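Local coordinates for cytosine-specific methyltransferase (Escherichia coli O157:H7 EDL933, PDB 3G7U), which probably methylates cytosine at C5 in DNA, using S-adenosyl-L-methionine as the methyl donor, at residues Ser10-Leu15 and Gln328-Trp333. Numbering follows the deposited sequence.
Sequences SGVGGL and QGFPDW
D332 OD2 is gripped twice, by a salt bridge to R326 NH1 and a hydrogen bond from W231 NE1; D332 lies two residues after F330, whose ring meets G14 and V12. The F330 ring comes in obliquely with its far end, which rests against the bare backbone of G14, the first residue of helix 14-22: CZ lies 3.8 Å from G14 CA and CE1 3.9 Å from that same carbon. On V12 it is the CG2 methyl that meets CZ of F330, at 4.2 Å. With CG anti to its own carbonyl carbon (chi1 -82°), F330 carries its ring tip nearer to the 10-15 segment than the direction of its CB would suggest. Before the helix, S10 to G13 make a type II' turn; S10 OG donates to G11 O at 3.0 Å, and G13 sits at the N-cap. Helix 321-328 ends in a Schellman motif, with G329 at positive phi, and F330 follows directly. P331 CG sits 3.5 Å above the plane of the W333 ring, displaced toward its rim. SGVGG, after strand 4-8, belongs to the first conserved motif of C5-methyltransferases, which in relatives lines the cofactor pocket. The contact is buried: the P331 and W333 side chains pack against L17 and R21 of helix 14-22, V12 touches Q346 of helix 340-348, and F330 packs on P353 at the start of helix 353-367.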
# COMPACT_ATOMS: atom_id res chain seq x y z
N SER A 10 9.14 2.39 2.97
CA SER A 10 8.42 1.61 2.00
C SER A 10 7.36 0.67 2.59
O SER A 10 6.41 0.25 1.88
CB SER A 10 9.42 0.72 1.22
OG SER A 10 10.02 -0.26 2.09
N GLY A 11 7.52 0.32 3.87
CA GLY A 11 6.75 -0.79 4.46
C GLY A 11 6.89 -2.02 3.59
O GLY A 11 7.97 -2.25 2.99
N VAL A 12 5.80 -2.79 3.43
CA VAL A 12 5.91 -4.05 2.65
C VAL A 12 5.84 -3.87 1.16
O VAL A 12 6.18 -4.80 0.42
CB VAL A 12 4.78 -5.07 3.02
CG1 VAL A 12 4.91 -5.46 4.45
CG2 VAL A 12 3.38 -4.49 2.73
N GLY A 13 5.44 -2.68 0.71
CA GLY A 13 5.53 -2.34 -0.70
C GLY A 13 4.22 -2.12 -1.44
O GLY A 13 4.14 -2.40 -2.63
N GLY A 14 3.19 -1.64 -0.75
CA GLY A 14 1.97 -1.19 -1.44
C GLY A 14 2.28 -0.13 -2.52
O GLY A 14 1.86 -0.27 -3.67
N LEU A 15 3.00 0.93 -2.15
CA LEU A 15 3.31 2.01 -3.09
C LEU A 15 4.32 1.50 -4.11
O LEU A 15 4.25 1.86 -5.27
CB LEU A 15 3.88 3.21 -2.32
CG LEU A 15 4.05 4.49 -3.09
CD1 LEU A 15 2.62 5.08 -3.39
CD2 LEU A 15 4.84 5.47 -2.22
N GLN A 328 -7.81 -4.49 0.58
CA GLN A 328 -6.90 -3.34 0.50
C GLN A 328 -6.38 -3.14 -0.93
O GLN A 328 -5.84 -2.09 -1.23
CB GLN A 328 -5.76 -3.53 1.52
CG GLN A 328 -4.73 -2.45 1.65
CD GLN A 328 -5.28 -1.17 2.22
OE1 GLN A 328 -6.36 -1.13 2.82
NE2 GLN A 328 -4.52 -0.09 2.03
N GLY A 329 -6.65 -4.09 -1.82
CA GLY A 329 -6.20 -4.01 -3.19
C GLY A 329 -4.88 -4.70 -3.49
O GLY A 329 -4.28 -4.45 -4.53
N PHE A 330 -4.44 -5.61 -2.62
CA PHE A 330 -3.25 -6.39 -2.92
C PHE A 330 -3.61 -7.62 -3.76
O PHE A 330 -4.68 -8.21 -3.59
CB PHE A 330 -2.55 -6.86 -1.61
CG PHE A 330 -1.65 -5.82 -0.98
CD1 PHE A 330 -0.30 -5.74 -1.34
CD2 PHE A 330 -2.16 -5.01 0.02
CE1 PHE A 330 0.52 -4.79 -0.72
CE2 PHE A 330 -1.36 -4.06 0.63
CZ PHE A 330 -0.02 -3.98 0.26
N PRO A 331 -2.73 -8.03 -4.67
CA PRO A 331 -3.03 -9.24 -5.43
C PRO A 331 -2.84 -10.50 -4.60
O PRO A 331 -2.08 -10.51 -3.62
CB PRO A 331 -1.99 -9.23 -6.54
CG PRO A 331 -0.87 -8.38 -6.04
CD PRO A 331 -1.42 -7.44 -5.04
N ASP A 332 -3.51 -11.58 -4.99
CA ASP A 332 -3.36 -12.86 -4.28
C ASP A 332 -1.98 -13.44 -4.25
O ASP A 332 -1.69 -14.23 -3.36
CB ASP A 332 -4.30 -13.92 -4.86
CG ASP A 332 -5.70 -13.81 -4.34
OD1 ASP A 332 -5.96 -13.00 -3.43
OD2 ASP A 332 -6.56 -14.58 -4.83
N TRP A 333 -1.12 -13.06 -5.20
CA TRP A 333 0.26 -13.56 -5.26
C TRP A 333 1.25 -12.80 -4.35
O TRP A 333 2.38 -13.21 -4.20
CB TRP A 333 0.77 -13.61 -6.72
CG TRP A 333 0.62 -12.33 -7.51
CD1 TRP A 333 -0.37 -12.02 -8.38
CD2 TRP A 333 1.52 -11.17 -7.51
NE1 TRP A 333 -0.16 -10.78 -8.95
CE2 TRP A 333 0.99 -10.24 -8.43
CE3 TRP A 333 2.72 -10.87 -6.84
CZ2 TRP A 333 1.60 -8.99 -8.69
CZ3 TRP A 333 3.33 -9.64 -7.09
CH2 TRP A 333 2.77 -8.71 -8.00